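Local coordinates for protein endo-alpha-mannosidase (Bacteroides thetaiotaomicron, PDB 4ACY) that hydrolyses internal alpha-mannosidic linkages as a family GH99 endo-alpha-mannosidase, an enzyme of the type that processes N-glycans, at residues Thr247-Ala250 against Phe254-Ala257; Lys187-Ile192 against Leu276-Val281. One frame throughout, in Å; residues are numbered along the deposited sequence.

Contact 1: residues Thr247-Ala250 against Phe254-Ala257; sequences TYFA and FTNA
F254 turns the edge of its ring onto one face of F249, a T-shaped pair with centroids 5.0 Å apart and planes at 67°. The leading atom is F254 CD2, which stands 3.6 Å from F249 CG and lies toward the rim of that face, not over its middle. With CG anti to the backbone N (chi1 -179°), the F254 ring is placed so that its CD2 and CE2 edge meets F249. The T255 methyl adds to this aliphatic and aromatic patch, its CG2 3.8 Å from F249 CD2. Were F249 an alanine, the F254 edge and the T255 methyl would probably lose the surface they lie against, and the F254 ring would be likely to turn more freely.

Nearer the barrel strand 244-246, the small side chain of A257 lets the chains come close, its CB 3.9 Å from T247 CG2. The same methyl is in tight contact with A257 O, at 3.1 Å from T247 CG2; that carbonyl accepts its hydrogen bond from W263 NE1. T247 OG1 takes a hydrogen bond from S280 N of the next strand.

No direct hydrogen bond joins the two segments, but one water bridges them. It donates to T247 O at 2.8 Å and accepts from T255 OG1 at 2.7 Å, at the edge of the F249 ring and in its plane. T255 OG1 also bonds S258 OG. Threonine is apt here, offering a methyl to the ring and a hydroxyl to the water. The two arms of this loop therefore meet through dispersion and aromatic forces, with polar linkage across them supplied by solvent.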
loop_
_atom_site.group_PDB
_atom_site.type_symbol
_atom_site.label_atom_id
_atom_site.label_comp_id
_atom_site.label_asym_id
_atom_site.label_seq_id
_atom_site.Cartn_x
_atom_site.Cartn_y
_atom_site.Cartn_z
ATOM N N THR A 247 -8.039 -0.662 5.562
ATOM C CA THR A 247 -8.466 0.733 5.746
ATOM C C THR A 247 -7.711 1.722 4.872
ATOM O O THR A 247 -8.214 2.821 4.591
ATOM C CB THR A 247 -8.384 1.165 7.214
ATOM O OG1 THR A 247 -7.027 1.108 7.665
ATOM C CG2 THR A 247 -9.251 0.250 8.082
ATOM N N TYR A 248 -6.507 1.312 4.464
ATOM C CA TYR A 248 -5.590 2.064 3.606
ATOM C C TYR A 248 -5.094 3.434 4.105
ATOM O O TYR A 248 -3.899 3.619 4.333
ATOM C CB TYR A 248 -6.031 2.159 2.126
ATOM C CG TYR A 248 -4.892 2.741 1.344
ATOM C CD1 TYR A 248 -3.774 1.962 1.052
ATOM C CD2 TYR A 248 -4.863 4.105 1.014
ATOM C CE1 TYR A 248 -2.664 2.506 0.406
ATOM C CE2 TYR A 248 -3.741 4.665 0.358
ATOM C CZ TYR A 248 -2.658 3.852 0.059
ATOM O OH TYR A 248 -1.548 4.368 -0.593
ATOM N N PHE A 249 -6.008 4.399 4.217
ATOM C CA PHE A 249 -5.607 5.805 4.352
ATOM C C PHE A 249 -4.750 6.071 5.581
ATOM O O PHE A 249 -5.120 5.703 6.681
ATOM C CB PHE A 249 -6.845 6.702 4.314
ATOM C CG PHE A 249 -7.651 6.504 3.078
ATOM C CD1 PHE A 249 -7.167 6.962 1.848
ATOM C CD2 PHE A 249 -8.854 5.806 3.119
ATOM C CE1 PHE A 249 -7.883 6.749 0.668
ATOM C CE2 PHE A 249 -9.587 5.587 1.946
ATOM C CZ PHE A 249 -9.101 6.061 0.720
ATOM N N ALA A 250 -3.594 6.700 5.374
ATOM C CA ALA A 250 -2.644 6.897 6.470
ATOM C C ALA A 250 -3.030 8.069 7.353
ATOM O O ALA A 250 -2.491 8.214 8.451
ATOM C CB ALA A 250 -1.262 7.113 5.933
ATOM N N PHE A 254 -9.426 10.539 8.049
ATOM C CA PHE A 254 -9.815 10.806 6.670
ATOM C C PHE A 254 -11.102 10.058 6.314
ATOM O O PHE A 254 -11.946 10.585 5.581
ATOM C CB PHE A 254 -8.705 10.459 5.684
ATOM C CG PHE A 254 -9.075 10.745 4.264
ATOM C CD1 PHE A 254 -9.361 12.055 3.857
ATOM C CD2 PHE A 254 -9.192 9.707 3.347
ATOM C CE1 PHE A 254 -9.742 12.323 2.521
ATOM C CE2 PHE A 254 -9.556 9.956 2.022
ATOM C CZ PHE A 254 -9.833 11.273 1.609
ATOM N N THR A 255 -11.220 8.826 6.803
ATOM C CA THR A 255 -12.465 8.083 6.764
ATOM C C THR A 255 -12.754 7.548 8.170
ATOM O O THR A 255 -11.879 7.534 9.036
ATOM C CB THR A 255 -12.423 6.888 5.791
ATOM O OG1 THR A 255 -11.443 5.951 6.233
ATOM C CG2 THR A 255 -12.141 7.329 4.350
ATOM N N ASN A 256 -13.988 7.108 8.386
ATOM C CA ASN A 256 -14.354 6.411 9.613
ATOM C C ASN A 256 -13.439 5.201 9.849
ATOM O O ASN A 256 -12.950 4.985 10.958
ATOM C CB ASN A 256 -15.835 5.995 9.555
ATOM C CG ASN A 256 -16.246 5.111 10.711
ATOM O OD1 ASN A 256 -16.087 3.895 10.657
ATOM N ND2 ASN A 256 -16.814 5.713 11.751
ATOM N N ALA A 257 -13.188 4.432 8.794
ATOM C CA ALA A 257 -12.345 3.233 8.919
ATOM C C ALA A 257 -10.876 3.536 9.236
ATOM O O ALA A 257 -10.180 2.690 9.812
ATOM C CB ALA A 257 -12.443 2.401 7.671
HETATM O O HOH W 1 -10.884 3.710 4.830
#

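Contact 2: residues Lys187-Ile192 against Leu276-Val281; sequences KPLFFI and LFIPSV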
loop_
_atom_site.group_PDB
_atom_site.type_symbol
_atom_site.label_atom_id
_atom_site.label_comp_id
_atom_site.label_asym_id
_atom_site.label_seq_id
_atom_site.Cartn_x
_atom_site.Cartn_y
_atom_site.Cartn_z
ATOM N N LYS A 187 -2.800 -19.498 1.478
ATOM C CA LYS A 187 -3.558 -18.799 0.444
ATOM C C LYS A 187 -2.911 -17.476 0.060
ATOM O O LYS A 187 -2.419 -16.766 0.939
ATOM C CB LYS A 187 -4.975 -18.492 0.929
ATOM C CG LYS A 187 -5.915 -19.681 0.953
ATOM C CD LYS A 187 -7.274 -19.256 1.500
ATOM C CE LYS A 187 -7.980 -20.440 2.134
ATOM N NZ LYS A 187 -9.330 -20.079 2.630
ATOM N N PRO A 188 -2.947 -17.136 -1.240
ATOM C CA PRO A 188 -2.494 -15.807 -1.655
ATOM C C PRO A 188 -3.401 -14.757 -1.040
ATOM O O PRO A 188 -4.552 -15.047 -0.726
ATOM C CB PRO A 188 -2.663 -15.809 -3.175
ATOM C CG PRO A 188 -3.075 -17.189 -3.564
ATOM C CD PRO A 188 -3.515 -17.921 -2.352
ATOM N N LEU A 189 -2.889 -13.543 -0.891
ATOM C CA LEU A 189 -3.681 -12.452 -0.351
ATOM C C LEU A 189 -3.720 -11.320 -1.371
ATOM O O LEU A 189 -2.679 -10.959 -1.912
ATOM C CB LEU A 189 -3.081 -11.979 0.977
ATOM C CG LEU A 189 -4.024 -11.058 1.760
ATOM C CD1 LEU A 189 -4.019 -11.365 3.240
ATOM C CD2 LEU A 189 -3.630 -9.631 1.487
ATOM N N PHE A 190 -4.922 -10.791 -1.651
ATOM C CA PHE A 190 -5.089 -9.651 -2.553
ATOM C C PHE A 190 -5.832 -8.534 -1.821
ATOM O O PHE A 190 -6.919 -8.771 -1.254
ATOM C CB PHE A 190 -5.926 -10.057 -3.771
ATOM C CG PHE A 190 -5.247 -11.031 -4.695
ATOM C CD1 PHE A 190 -5.310 -12.405 -4.452
ATOM C CD2 PHE A 190 -4.576 -10.580 -5.823
ATOM C CE1 PHE A 190 -4.686 -13.318 -5.332
ATOM C CE2 PHE A 190 -3.944 -11.477 -6.694
ATOM C CZ PHE A 190 -4.003 -12.851 -6.449
ATOM N N PHE A 191 -5.267 -7.322 -1.861
ATOM C CA PHE A 191 -5.978 -6.117 -1.424
ATOM C C PHE A 191 -6.636 -5.521 -2.648
ATOM O O PHE A 191 -6.080 -5.563 -3.749
ATOM C CB PHE A 191 -5.021 -5.079 -0.828
ATOM C CG PHE A 191 -4.385 -5.500 0.473
ATOM C CD1 PHE A 191 -5.005 -5.235 1.673
ATOM C CD2 PHE A 191 -3.151 -6.158 0.481
ATOM C CE1 PHE A 191 -4.414 -5.604 2.906
ATOM C CE2 PHE A 191 -2.551 -6.539 1.688
ATOM C CZ PHE A 191 -3.187 -6.283 2.902
ATOM N N ILE A 192 -7.841 -4.992 -2.470
ATOM C CA ILE A 192 -8.561 -4.401 -3.588
ATOM C C ILE A 192 -8.932 -2.963 -3.236
ATOM O O ILE A 192 -9.851 -2.708 -2.456
ATOM C CB ILE A 192 -9.815 -5.205 -3.996
ATOM C CG1 ILE A 192 -9.482 -6.680 -4.252
ATOM C CG2 ILE A 192 -10.435 -4.574 -5.251
ATOM C CD1 ILE A 192 -10.737 -7.575 -4.474
ATOM N N LEU A 276 -11.018 -11.178 8.130
ATOM C CA LEU A 276 -9.722 -10.658 8.530
ATOM C C LEU A 276 -9.724 -9.149 8.474
ATOM O O LEU A 276 -9.948 -8.570 7.411
ATOM C CB LEU A 276 -8.620 -11.172 7.607
ATOM C CG LEU A 276 -8.236 -12.649 7.684
ATOM C CD1 LEU A 276 -7.159 -12.887 6.645
ATOM C CD2 LEU A 276 -7.714 -13.000 9.076
ATOM N N PHE A 277 -9.484 -8.523 9.619
ATOM C CA PHE A 277 -9.292 -7.074 9.693
ATOM C C PHE A 277 -7.811 -6.758 9.543
ATOM O O PHE A 277 -6.973 -7.250 10.321
ATOM C CB PHE A 277 -9.823 -6.561 11.035
ATOM C CG PHE A 277 -9.466 -5.129 11.360
ATOM C CD1 PHE A 277 -9.518 -4.112 10.392
ATOM C CD2 PHE A 277 -9.110 -4.792 12.664
ATOM C CE1 PHE A 277 -9.210 -2.797 10.741
ATOM C CE2 PHE A 277 -8.811 -3.495 13.018
ATOM C CZ PHE A 277 -8.866 -2.488 12.055
ATOM N N ILE A 278 -7.484 -5.926 8.553
ATOM C CA ILE A 278 -6.091 -5.523 8.355
ATOM C C ILE A 278 -6.004 -3.994 8.407
ATOM O O ILE A 278 -6.177 -3.336 7.387
ATOM C CB ILE A 278 -5.506 -6.074 7.007
ATOM C CG1 ILE A 278 -5.799 -7.586 6.877
ATOM C CG2 ILE A 278 -4.003 -5.737 6.908
ATOM C CD1 ILE A 278 -5.145 -8.218 5.663
ATOM N N PRO A 279 -5.765 -3.419 9.604
ATOM C CA PRO A 279 -5.654 -1.962 9.683
ATOM C C PRO A 279 -4.452 -1.497 8.872
ATOM O O PRO A 279 -3.491 -2.263 8.687
ATOM C CB PRO A 279 -5.407 -1.696 11.169
ATOM C CG PRO A 279 -4.853 -3.008 11.711
ATOM C CD PRO A 279 -5.546 -4.073 10.906
ATOM N N SER A 280 -4.522 -0.262 8.380
ATOM C CA SER A 280 -3.391 0.355 7.708
ATOM C C SER A 280 -2.833 1.500 8.535
ATOM O O SER A 280 -3.572 2.397 8.954
ATOM C CB SER A 280 -3.775 0.844 6.307
ATOM O OG SER A 280 -4.326 -0.211 5.527
ATOM N N VAL A 281 -1.528 1.423 8.788
ATOM C CA VAL A 281 -0.803 2.410 9.593
ATOM C C VAL A 281 0.180 3.178 8.741
ATOM O O VAL A 281 0.861 2.597 7.887
ATOM C CB VAL A 281 -0.021 1.700 10.744
ATOM C CG1 VAL A 281 0.822 2.690 11.557
ATOM C CG2 VAL A 281 -1.006 0.943 11.638
#
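I278 reaches across from its strand to L189 and F191, and its two branches carry nearly all of the meeting. CD1 lies 3.9 Å from F191 CE1, while CG2 comes within 4.0 Å of the same F191 CE1, so both branches meet the CE1 and CZ side of the ring. Its approach to the ring is slanting. CG1 is anti to the carbonyl carbon (chi1 -49°), and the extended chain beyond it (chi2 -174°) carries CD1 far enough inward to meet L189 CD1 tip to tip at 4.1 Å.

These strands are not neighbours. In the TIM barrel of this family, 223-227 and 244-246 lie between them in the sheet, and the CA atoms of F191 and I278 are 9.8 Å apart, so side chains alone span the distance inside the barrel. Long, apolar residues suit that buried interior: isoleucine supplies two methyl-ended branches, leucine a reaching tip, and phenylalanine a broad ring. L189 and F191 both rest on I225 of the adjoining strand 223-227, and F191 also forms edge-to-face pairs with Y246 of strand 244-246 and F45 of strand 42-46, carrying the aromatic packing to other staves of the barrel.

Along the chain the order is 187-192, 247-250, 254-257, 276-281, so contact 1 is nested inside the span closed by contact 2. Their centres lie 14 Å apart. Contact 2 lies inside the barrel, between strands 189-192 and 276-281, whereas contact 1 belongs to the loop that leaves strand 244-246 and leads to helix 263-272. The two meet just past the end of strand 244-246, where T247 lies alongside strand 276-281, touching F277 as well as S280. The loop is thus tied to the next strand. In TIM-barrel hydrolases, loops following the strands commonly shape the active-site end, so this loop probably borders that end here.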